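Local coordinates for glutathione transferase (PDB 4F0C), which probably transfers glutathione to electrophilic compounds as a fungal Ure2p-type glutathione transferase, and holds oxidized glutathione disulfide in this crystal, at residues W19-D22 / M23-E27; G118-G121 / W122-V126; A178-V181 / N182-K186; P211-A214 / E215-T219. All blocks are in the same frame, centred on the assembly; numbering follows the deposited sequence.

How the contacts relate
Along the chain the contacts follow one another from 1 to 4, each a local contact along one helix, contact 3 running off its end. Contact 1 lies on helix 18-28 of the thioredoxin-like N-terminal domain; contacts 2 and 3 lie on helices 96-126 and 174-184 of the helical C-terminal domain, centres 11 Å apart, with L184 packed on A120, G121 and L124, and L183 on A125. Contact 4, on helix 211-227, returns to contact 1, 9 Å away between centres, where S216 and E215 bind D22 and R26. The centres of contacts 1 and 2 are about 24 Å apart, those of contacts 3 and 4 about 18 Å, yet K20, G118 and W122 all belong to the glutathione disulfide pocket.

Contact 1: W19-D22 / M23-E27; sequences WKVD and MLLRE
D22 and R26, one helical turn apart, form a two-pronged salt bridge on helix 18-28. R26 approaches side-on: NE gives a hydrogen bond of 2.7 Å to D22 OD1, nearly straight, and NH2 reaches D22 OD2 at 3.0 Å on its syn lone pair. D22 OD1 sits in the guanidinium plane, but the carboxylate is turned 41° against it, so NE meets that oxygen on the syn side and well out of the carboxylate plane. The D22 carboxylate is swung toward this meeting by a chi1 of -178°, which puts CG beside the carbonyl carbon, while the arginine chain runs extended from CG to NE. In the backbone of the same pair, R26 N binds D22 O at 3.0 Å, one of four successive i to i+4 backbone bonds. V21 CG1 lies alongside L25 CD1 at 3.9 Å; separately, M23 CG packs against W19 O at 3.2 Å.

A second shell fixes these groups. S216 OG also bonds D22 OD1, and E215 OE2 holds R26 NH1, so both partners of the bridge are shared with helix 211-227; E27 adds a salt bridge to R210. W19 NE1 is bound by H12 O, and K20, a residue of the glutathione disulfide pocket, has NZ bound by S74, D75 and Q109. This is the helix of the beta-alpha-beta unit that opens the thioredoxin-like fold: V21, D22 and L25 lie against strand 7-11, F32 of strand 32-36 touches D22, L25 and R26, helix 74-85 receives V21, L24 and L25, and helix 211-227 packs on W19, M23 and E27.

Contact 2: G118-G121 / W122-V126; sequences GQAG and WFLAV. With GDS (oxidized glutathione disulfide), chain B.
G118 and W122 are joined by a backbone bond, W122 N to G118 O at 2.8 Å, near the end of helix 96-126, in the all-helical C-terminal domain of the glutathione transferase fold, where this helix reaches both the ligand and the second subunit. Two aromatic rings set the geometry. The indole of W122 has its CG anti to the backbone N (chi1 -179°), which carries the six-membered ring out to the glutathione disulfide; CZ3 meets CB6 of the ligand at 3.8 Å, and the carboxylate oxygen OE8 stands over the same bicycle, toward its rim. R139 of the second subunit adds a cation-pi contact to this indole. The next ring, F123, has chi1 -69°, with CG beside the backbone N. It stands nearly at right angles to the indole, and W122 CD1 lies 3.8 Å above the centre of the F123 face, a T-shaped arrangement of neighbouring rings. Obliquely placed, F123 CD2 also comes within 3.3 Å of Q119 O, the acceptor of F123 N.

Q119 turns its amide to the dimer interface: its OE1 is bound by Y140 and R139 of the second subunit, its NE2 by P115 O of its own chain. With no side chain on G118, the ligand oxygen O5 can lie 3.3 Å from G118 CA. L124 folds CB and CG over A120 O, its own backbone acceptor. In the last turn, which widens to a pi-type turn, G121 O receives two hydrogen bonds from opposite faces of its carbonyl plane, A125 N and V126 N each at 2.9 Å.

Contact 3: A178-V181 / N182-K186; sequences ATAV and NLLVK
A178 O accepts the backbone N of N182 at 3.0 Å; the asparagine CB rests beside the same oxygen at 3.3 Å. With T179 the turn begins to widen. T179 O takes L184 N, five residues on, at 3.2 Å in a fairly straight bond, while the nearer L183 N, at 2.9 Å, is so bent that its bond is weak. The T179 methyl, CG2, is anti to the backbone N and meets L184 CD1 at 3.9 Å, the two side chains crossing at a slant; OG1 is directed back up the helix and bonded to I175 O.

A180 continues the i to i+5 pattern: V185 N bonds A180 O at 2.9 Å with an angle of 174°, closing a pi-type turn at the end of helix 174-184 in the helical C-terminal domain. A180 CB comes only loosely up to L184 CD1; the same residue packs on I144 and F148 of helix 134-155 and F117 of helix 96-126. V185 is the first residue to leave helical backbone angles; its CG2, wedged between the backbone N and the carbonyl carbon, lies 3.4 Å from A180 O, and F191 covers this side chain together with that of V181. V181 O in turn comes up against K186 CB at 3.6 Å, whereas the rest of the lysine leads away.

Contact 4: P211-A214 / E215-T219; sequences PAIA and ESLKT
From P211 to A214 four carbonyls in a row each accept the backbone N four residues on, a regular first stretch of helix 211-227 that starts with the E215 N to P211 O bond at 2.8 Å and ends with K218 N to A214 O at 3.0 Å. E215 CB sits against P211 O at 3.2 Å, and from there the chain runs straight out, CG anti to the backbone N (chi1 179°) and CD anti in its turn, so that the carboxylate is carried well clear of the first turn. L217 CG lies 3.4 Å from I213 O, the acceptor of its own N. The methyls I213 CG2 and L217 CD1 come only loosely together, at 4.3 Å.

Further on, E215 O is gripped twice by T219, by its N at 2.9 Å and by its hydroxyl OG1 at 2.8 Å. The two come from opposite faces of the carbonyl plane, with OG1 standing 38° out of it, so the threonine hydroxyl is tied back to its own helix.

S216 CB lies beside A212 O and I213 O, and its hydroxyl is held by D22; the extended arm of E215 ends on R26. Both belong to helix 18-28, which this turn faces: A212 and I213 lie on E27, S216 on W19 and M23. Helix 211-227 is thereby fastened to the helix between strands 7-11 and 32-36 of the thioredoxin-like sheet.

Contact 1: W19-D22 / M23-E27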
loop_
_atom_site.group_PDB
_atom_site.type_symbol
_atom_site.label_atom_id
_atom_site.label_comp_id
_atom_site.label_asym_id
_atom_site.label_seq_id
_atom_site.Cartn_x
_atom_site.Cartn_y
_atom_site.Cartn_z
ATOM N N TRP A 19 8.610 -0.885 -13.015
ATOM C CA TRP A 19 9.480 -2.024 -13.388
ATOM C C TRP A 19 8.986 -3.349 -12.813
ATOM O O TRP A 19 9.303 -4.404 -13.350
ATOM C CB TRP A 19 10.961 -1.732 -13.029
ATOM C CG TRP A 19 11.424 -0.588 -13.900
ATOM C CD1 TRP A 19 11.506 0.748 -13.551
ATOM C CD2 TRP A 19 11.732 -0.657 -15.311
ATOM N NE1 TRP A 19 11.888 1.491 -14.654
ATOM C CE2 TRP A 19 12.036 0.658 -15.738
ATOM C CE3 TRP A 19 11.821 -1.706 -16.239
ATOM C CZ2 TRP A 19 12.386 0.957 -17.069
ATOM C CZ3 TRP A 19 12.183 -1.400 -17.569
ATOM C CH2 TRP A 19 12.445 -0.081 -17.963
ATOM N N LYS A 20 8.186 -3.299 -11.738
ATOM C CA LYS A 20 7.519 -4.512 -11.259
ATOM C C LYS A 20 6.674 -5.106 -12.368
ATOM O O LYS A 20 6.651 -6.330 -12.566
ATOM C CB LYS A 20 6.536 -4.209 -10.115
ATOM C CG LYS A 20 7.151 -3.549 -8.863
ATOM C CD LYS A 20 5.967 -3.196 -7.934
ATOM C CE LYS A 20 6.359 -2.180 -6.844
ATOM N NZ LYS A 20 5.102 -1.770 -6.099
ATOM N N VAL A 21 5.927 -4.234 -13.051
ATOM C CA VAL A 21 5.016 -4.676 -14.091
ATOM C C VAL A 21 5.812 -5.138 -15.313
ATOM O O VAL A 21 5.491 -6.152 -15.901
ATOM C CB VAL A 21 4.063 -3.549 -14.504
ATOM C CG1 VAL A 21 3.124 -4.023 -15.595
ATOM C CG2 VAL A 21 3.237 -3.105 -13.259
ATOM N N ASP A 22 6.812 -4.355 -15.715
ATOM C CA ASP A 22 7.714 -4.791 -16.789
ATOM C C ASP A 22 8.252 -6.218 -16.525
ATOM O O ASP A 22 8.233 -7.075 -17.419
ATOM C CB ASP A 22 8.855 -3.768 -16.920
ATOM C CG ASP A 22 9.836 -4.105 -18.045
ATOM O OD1 ASP A 22 10.768 -4.924 -17.828
ATOM O OD2 ASP A 22 9.672 -3.529 -19.134
ATOM N N MET A 23 8.735 -6.475 -15.302
ATOM C CA MET A 23 9.237 -7.821 -14.944
ATOM C C MET A 23 8.179 -8.909 -15.175
ATOM O O MET A 23 8.466 -9.929 -15.786
ATOM C CB MET A 23 9.637 -7.872 -13.468
ATOM C CG MET A 23 10.959 -7.193 -13.183
ATOM S SD MET A 23 11.316 -7.033 -11.418
ATOM C CE MET A 23 12.723 -5.911 -11.524
ATOM N N LEU A 24 6.967 -8.688 -14.666
ATOM C CA LEU A 24 5.907 -9.694 -14.811
ATOM C C LEU A 24 5.523 -9.931 -16.265
ATOM O O LEU A 24 5.324 -11.073 -16.681
ATOM C CB LEU A 24 4.660 -9.338 -13.967
ATOM C CG LEU A 24 3.462 -10.296 -14.182
ATOM C CD1 LEU A 24 3.855 -11.704 -13.699
ATOM C CD2 LEU A 24 2.283 -9.783 -13.364
ATOM N N LEU A 25 5.418 -8.853 -17.039
ATOM C CA LEU A 25 5.056 -9.002 -18.453
ATOM C C LEU A 25 6.127 -9.830 -19.189
ATOM O O LEU A 25 5.793 -10.685 -20.014
ATOM C CB LEU A 25 4.889 -7.633 -19.121
ATOM C CG LEU A 25 3.660 -6.823 -18.670
ATOM C CD1 LEU A 25 3.756 -5.410 -19.226
ATOM C CD2 LEU A 25 2.354 -7.472 -19.117
ATOM N N ARG A 26 7.404 -9.573 -18.886
ATOM C CA ARG A 26 8.484 -10.361 -19.504
ATOM C C ARG A 26 8.434 -11.822 -19.064
ATOM O O ARG A 26 8.633 -12.709 -19.882
ATOM C CB ARG A 26 9.865 -9.770 -19.206
ATOM C CG ARG A 26 10.101 -8.415 -19.852
ATOM C CD ARG A 26 11.528 -7.840 -19.608
ATOM N NE ARG A 26 11.467 -6.420 -19.936
ATOM C CZ ARG A 26 11.623 -5.912 -21.153
ATOM N NH1 ARG A 26 11.966 -6.689 -22.179
ATOM N NH2 ARG A 26 11.462 -4.605 -21.333
ATOM N N GLU A 27 8.201 -12.062 -17.770
ATOM C CA GLU A 27 8.099 -13.436 -17.239
ATOM C C GLU A 27 7.013 -14.235 -17.961
ATOM O O GLU A 27 7.185 -15.419 -18.251
ATOM C CB GLU A 27 7.777 -13.428 -15.724
ATOM C CG GLU A 27 8.938 -13.006 -14.821
ATOM C CD GLU A 27 9.977 -14.117 -14.579
ATOM O OE1 GLU A 27 10.050 -15.084 -15.354
ATOM O OE2 GLU A 27 10.725 -14.019 -13.587
#

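Contact 2: G118-G121 / W122-V126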
loop_
_atom_site.group_PDB
_atom_site.type_symbol
_atom_site.label_atom_id
_atom_site.label_comp_id
_atom_site.label_asym_id
_atom_site.label_seq_id
_atom_site.Cartn_x
_atom_site.Cartn_y
_atom_site.Cartn_z
ATOM N N GLY A 118 10.961 4.886 -0.637
ATOM C CA GLY A 118 10.840 6.103 -1.418
ATOM C C GLY A 118 11.190 7.380 -0.664
ATOM O O GLY A 118 11.734 8.313 -1.265
ATOM N N GLN A 119 10.887 7.444 0.637
ATOM C CA GLN A 119 11.238 8.656 1.396
ATOM C C GLN A 119 12.752 8.698 1.571
ATOM O O GLN A 119 13.341 9.768 1.467
ATOM C CB GLN A 119 10.559 8.718 2.766
ATOM C CG GLN A 119 9.039 8.684 2.714
ATOM C CD GLN A 119 8.509 9.474 1.558
ATOM O OE1 GLN A 119 8.606 10.709 1.528
ATOM N NE2 GLN A 119 7.925 8.767 0.580
ATOM N N ALA A 120 13.383 7.541 1.824
ATOM C CA ALA A 120 14.856 7.496 1.815
ATOM C C ALA A 120 15.402 8.007 0.480
ATOM O O ALA A 120 16.303 8.828 0.462
ATOM C CB ALA A 120 15.373 6.096 2.082
ATOM N N GLY A 121 14.833 7.519 -0.624
ATOM C CA GLY A 121 15.230 7.937 -1.957
ATOM C C GLY A 121 15.099 9.442 -2.160
ATOM O O GLY A 121 16.007 10.089 -2.700
ATOM N N TRP A 122 13.971 9.992 -1.717
ATOM C CA TRP A 122 13.717 11.430 -1.803
ATOM C C TRP A 122 14.800 12.202 -1.066
ATOM O O TRP A 122 15.516 13.008 -1.671
ATOM C CB TRP A 122 12.348 11.798 -1.220
ATOM C CG TRP A 122 12.029 13.271 -1.315
ATOM C CD1 TRP A 122 12.020 14.181 -0.302
ATOM C CD2 TRP A 122 11.685 13.992 -2.508
ATOM N NE1 TRP A 122 11.692 15.434 -0.793
ATOM C CE2 TRP A 122 11.476 15.336 -2.143
ATOM C CE3 TRP A 122 11.527 13.624 -3.850
ATOM C CZ2 TRP A 122 11.105 16.315 -3.070
ATOM C CZ3 TRP A 122 11.164 14.601 -4.771
ATOM C CH2 TRP A 122 10.954 15.925 -4.374
ATOM N N PHE A 123 14.930 11.964 0.235
ATOM C CA PHE A 123 15.895 12.742 1.026
ATOM C C PHE A 123 17.385 12.498 0.691
ATOM O O PHE A 123 18.226 13.364 0.957
ATOM C CB PHE A 123 15.612 12.620 2.529
ATOM C CG PHE A 123 14.340 13.296 2.952
ATOM C CD1 PHE A 123 14.269 14.690 3.020
ATOM C CD2 PHE A 123 13.203 12.550 3.257
ATOM C CE1 PHE A 123 13.091 15.328 3.397
ATOM C CE2 PHE A 123 12.018 13.185 3.635
ATOM C CZ PHE A 123 11.962 14.569 3.701
ATOM N N LEU A 124 17.710 11.349 0.104
ATOM C CA LEU A 124 19.103 11.050 -0.259
ATOM C C LEU A 124 19.537 11.419 -1.676
ATOM O O LEU A 124 20.664 11.873 -1.871
ATOM C CB LEU A 124 19.388 9.567 -0.121
ATOM C CG LEU A 124 19.480 9.033 1.293
ATOM C CD1 LEU A 124 19.469 7.520 1.210
ATOM C CD2 LEU A 124 20.746 9.569 1.980
ATOM N N ALA A 125 18.669 11.175 -2.659
ATOM C CA ALA A 125 19.111 11.045 -4.057
ATOM C C ALA A 125 18.249 11.723 -5.114
ATOM O O ALA A 125 18.746 12.114 -6.177
ATOM C CB ALA A 125 19.249 9.559 -4.419
ATOM N N VAL A 126 16.959 11.848 -4.841
ATOM C CA VAL A 126 16.006 12.124 -5.905
ATOM C C VAL A 126 15.365 13.495 -5.785
ATOM O O VAL A 126 14.942 14.087 -6.782
ATOM C CB VAL A 126 14.941 10.994 -5.978
ATOM C CG1 VAL A 126 13.526 11.554 -6.094
ATOM C CG2 VAL A 126 15.273 10.032 -7.123
HETATM N N1 GDS B . 1.731 3.235 -4.875
HETATM C CA1 GDS B . 2.085 3.659 -6.283
HETATM C C1 GDS B . 2.382 2.406 -7.199
HETATM O OE1 GDS B . 2.933 1.385 -6.687
HETATM O OE2 GDS B . 1.978 2.472 -8.395
HETATM C CB1 GDS B . 3.332 4.611 -6.312
HETATM C CG1 GDS B . 3.674 5.039 -7.758
HETATM C CD1 GDS B . 4.754 6.072 -7.715
HETATM O O1 GDS B . 5.295 6.477 -6.699
HETATM N N2 GDS B . 5.117 6.551 -8.958
HETATM C CA2 GDS B . 6.147 7.597 -9.112
HETATM C C2 GDS B . 5.555 8.813 -9.783
HETATM O O2 GDS B . 4.791 8.673 -10.743
HETATM C CB2 GDS B . 7.275 7.126 -10.060
HETATM S SG2 GDS B . 8.285 5.874 -9.239
HETATM N N3 GDS B . 5.968 10.018 -9.337
HETATM C CA3 GDS B . 5.471 11.208 -9.969
HETATM C C3 GDS B . 5.035 12.234 -8.928
HETATM O OE3 GDS B . 4.811 13.401 -9.315
HETATM O OE4 GDS B . 4.874 11.792 -7.776
HETATM N N4 GDS B . 6.906 6.198 -4.353
HETATM C CA4 GDS B . 6.454 5.597 -3.090
HETATM C C4 GDS B . 5.954 4.153 -3.388
HETATM O OE5 GDS B . 6.496 3.510 -4.324
HETATM O OE6 GDS B . 5.043 3.736 -2.644
HETATM C C5 GDS B . 7.961 7.076 -4.378
HETATM O O5 GDS B . 8.593 7.411 -3.375
HETATM C CA5 GDS B . 8.381 7.644 -5.728
HETATM N N5 GDS B . 8.997 8.990 -5.559
HETATM C CB5 GDS B . 9.382 6.665 -6.350
HETATM S SG5 GDS B . 9.668 7.071 -8.115
HETATM C CA6 GDS B . 6.993 12.590 -5.242
HETATM C C6 GDS B . 7.468 12.979 -3.785
HETATM O OE7 GDS B . 7.227 14.133 -3.368
HETATM O OE8 GDS B . 8.051 12.089 -3.129
HETATM N N6 GDS B . 5.936 13.500 -5.686
HETATM C CB6 GDS B . 8.248 12.629 -6.163
HETATM C CG6 GDS B . 9.176 11.421 -5.960
HETATM C CD6 GDS B . 8.434 10.114 -6.210
HETATM O O6 GDS B . 7.442 9.978 -6.935
#

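Contact 3: A178-V181 / N182-K186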
loop_
_atom_site.group_PDB
_atom_site.type_symbol
_atom_site.label_atom_id
_atom_site.label_comp_id
_atom_site.label_asym_id
_atom_site.label_seq_id
_atom_site.Cartn_x
_atom_site.Cartn_y
_atom_site.Cartn_z
ATOM N N ALA A 178 16.479 -3.769 -4.914
ATOM C CA ALA A 178 17.691 -3.559 -5.702
ATOM C C ALA A 178 18.160 -2.112 -5.515
ATOM O O ALA A 178 19.345 -1.848 -5.353
ATOM C CB ALA A 178 17.429 -3.863 -7.208
ATOM N N THR A 179 17.205 -1.184 -5.576
ATOM C CA THR A 179 17.453 0.234 -5.337
ATOM C C THR A 179 18.065 0.467 -3.934
ATOM O O THR A 179 19.022 1.227 -3.775
ATOM C CB THR A 179 16.103 0.986 -5.452
ATOM O OG1 THR A 179 15.524 0.737 -6.752
ATOM C CG2 THR A 179 16.288 2.456 -5.240
ATOM N N ALA A 180 17.511 -0.197 -2.921
ATOM C CA ALA A 180 18.029 -0.040 -1.560
ATOM C C ALA A 180 19.459 -0.551 -1.434
ATOM O O ALA A 180 20.357 0.134 -0.898
ATOM C CB ALA A 180 17.118 -0.765 -0.566
ATOM N N VAL A 181 19.684 -1.770 -1.913
ATOM C CA VAL A 181 20.998 -2.402 -1.767
ATOM C C VAL A 181 22.096 -1.644 -2.527
ATOM O O VAL A 181 23.233 -1.535 -2.060
ATOM C CB VAL A 181 20.938 -3.888 -2.219
ATOM C CG1 VAL A 181 22.334 -4.472 -2.396
ATOM C CG2 VAL A 181 20.107 -4.698 -1.203
ATOM N N ASN A 182 21.745 -1.106 -3.689
ATOM C CA ASN A 182 22.714 -0.398 -4.535
ATOM C C ASN A 182 22.811 1.114 -4.323
ATOM O O ASN A 182 23.732 1.775 -4.831
ATOM C CB ASN A 182 22.414 -0.690 -6.008
ATOM C CG ASN A 182 22.691 -2.131 -6.369
ATOM O OD1 ASN A 182 23.768 -2.650 -6.093
ATOM N ND2 ASN A 182 21.713 -2.794 -6.967
ATOM N N LEU A 183 21.864 1.680 -3.592
ATOM C CA LEU A 183 21.853 3.123 -3.449
ATOM C C LEU A 183 21.484 3.548 -2.026
ATOM O O LEU A 183 22.309 4.126 -1.318
ATOM C CB LEU A 183 20.915 3.761 -4.467
ATOM C CG LEU A 183 20.790 5.281 -4.355
ATOM C CD1 LEU A 183 22.110 5.955 -4.741
ATOM C CD2 LEU A 183 19.633 5.795 -5.206
ATOM N N LEU A 184 20.276 3.200 -1.598
ATOM C CA LEU A 184 19.676 3.800 -0.400
ATOM C C LEU A 184 20.404 3.476 0.909
ATOM O O LEU A 184 20.498 4.332 1.781
ATOM C CB LEU A 184 18.185 3.447 -0.295
ATOM C CG LEU A 184 17.386 3.682 -1.587
ATOM C CD1 LEU A 184 15.988 3.179 -1.418
ATOM C CD2 LEU A 184 17.389 5.160 -1.950
ATOM N N VAL A 185 20.904 2.251 1.060
ATOM C CA VAL A 185 21.670 1.908 2.258
ATOM C C VAL A 185 23.060 1.412 1.925
ATOM O O VAL A 185 23.750 0.920 2.792
ATOM C CB VAL A 185 20.936 0.899 3.191
ATOM C CG1 VAL A 185 19.710 1.568 3.835
ATOM C CG2 VAL A 185 20.513 -0.391 2.426
ATOM N N LYS A 186 23.490 1.577 0.671
ATOM C CA LYS A 186 24.870 1.240 0.324
ATOM C C LYS A 186 25.782 2.195 1.084
ATOM O O LYS A 186 25.626 3.411 0.990
ATOM C CB LYS A 186 25.107 1.367 -1.180
ATOM C CG LYS A 186 26.555 1.060 -1.583
ATOM C CD LYS A 186 26.711 1.050 -3.083
ATOM C CE LYS A 186 28.175 0.817 -3.455
ATOM N NZ LYS A 186 28.379 0.972 -4.922
#

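Contact 4: P211-A214 / E215-T219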
loop_
_atom_site.group_PDB
_atom_site.type_symbol
_atom_site.label_atom_id
_atom_site.label_comp_id
_atom_site.label_asym_id
_atom_site.label_seq_id
_atom_site.Cartn_x
_atom_site.Cartn_y
_atom_site.Cartn_z
ATOM N N PRO A 211 16.089 -14.931 -15.929
ATOM C CA PRO A 211 16.354 -14.214 -17.183
ATOM C C PRO A 211 15.398 -13.054 -17.472
ATOM O O PRO A 211 15.870 -12.002 -17.912
ATOM C CB PRO A 211 16.223 -15.315 -18.246
ATOM C CG PRO A 211 16.705 -16.548 -17.531
ATOM C CD PRO A 211 16.111 -16.397 -16.124
ATOM N N ALA A 212 14.101 -13.223 -17.220
ATOM C CA ALA A 212 13.148 -12.132 -17.475
ATOM C C ALA A 212 13.421 -10.938 -16.563
ATOM O O ALA A 212 13.337 -9.779 -16.988
ATOM C CB ALA A 212 11.712 -12.605 -17.301
ATOM N N ILE A 213 13.743 -11.213 -15.304
ATOM C CA ILE A 213 13.977 -10.127 -14.355
ATOM C C ILE A 213 15.324 -9.446 -14.643
ATOM O O ILE A 213 15.438 -8.222 -14.643
ATOM C CB ILE A 213 13.871 -10.652 -12.918
ATOM C CG1 ILE A 213 12.399 -11.040 -12.644
ATOM C CG2 ILE A 213 14.305 -9.601 -11.905
ATOM C CD1 ILE A 213 12.137 -11.477 -11.216
ATOM N N ALA A 214 16.340 -10.255 -14.920
ATOM C CA ALA A 214 17.620 -9.729 -15.354
ATOM C C ALA A 214 17.451 -8.850 -16.606
ATOM O O ALA A 214 18.091 -7.811 -16.728
ATOM C CB ALA A 214 18.573 -10.869 -15.639
ATOM N N GLU A 215 16.612 -9.285 -17.542
ATOM C CA GLU A 215 16.376 -8.525 -18.770
ATOM C C GLU A 215 15.671 -7.204 -18.462
ATOM O O GLU A 215 16.005 -6.173 -19.026
ATOM C CB GLU A 215 15.560 -9.352 -19.767
ATOM C CG GLU A 215 15.254 -8.614 -21.082
ATOM C CD GLU A 215 14.471 -9.476 -22.061
ATOM O OE1 GLU A 215 15.076 -10.386 -22.654
ATOM O OE2 GLU A 215 13.259 -9.259 -22.227
ATOM N N SER A 216 14.685 -7.243 -17.561
ATOM C CA SER A 216 14.024 -6.031 -17.094
ATOM C C SER A 216 15.017 -5.028 -16.489
ATOM O O SER A 216 14.968 -3.824 -16.792
ATOM C CB SER A 216 12.911 -6.391 -16.084
ATOM O OG SER A 216 12.301 -5.231 -15.571
ATOM N N LEU A 217 15.919 -5.518 -15.633
ATOM C CA LEU A 217 16.886 -4.630 -14.974
ATOM C C LEU A 217 17.844 -4.032 -16.000
ATOM O O LEU A 217 18.235 -2.867 -15.899
ATOM C CB LEU A 217 17.660 -5.376 -13.875
ATOM C CG LEU A 217 16.822 -5.822 -12.668
ATOM C CD1 LEU A 217 17.614 -6.788 -11.754
ATOM C CD2 LEU A 217 16.294 -4.602 -11.872
ATOM N N LYS A 218 18.181 -4.824 -17.010
ATOM C CA LYS A 218 19.133 -4.379 -18.024
ATOM C C LYS A 218 18.450 -3.315 -18.895
ATOM O O LYS A 218 19.058 -2.329 -19.285
ATOM C CB LYS A 218 19.619 -5.566 -18.856
ATOM C CG LYS A 218 20.555 -5.197 -20.024
ATOM C CD LYS A 218 20.943 -6.430 -20.850
ATOM C CE LYS A 218 22.010 -6.106 -21.913
ATOM N NZ LYS A 218 22.369 -7.298 -22.751
ATOM N N THR A 219 17.168 -3.521 -19.177
ATOM C CA THR A 219 16.382 -2.606 -19.994
ATOM C C THR A 219 16.265 -1.264 -19.280
ATOM O O THR A 219 16.390 -0.199 -19.896
ATOM C CB THR A 219 14.971 -3.194 -20.250
ATOM O OG1 THR A 219 15.091 -4.403 -21.010
ATOM C CG2 THR A 219 14.077 -2.210 -21.020
#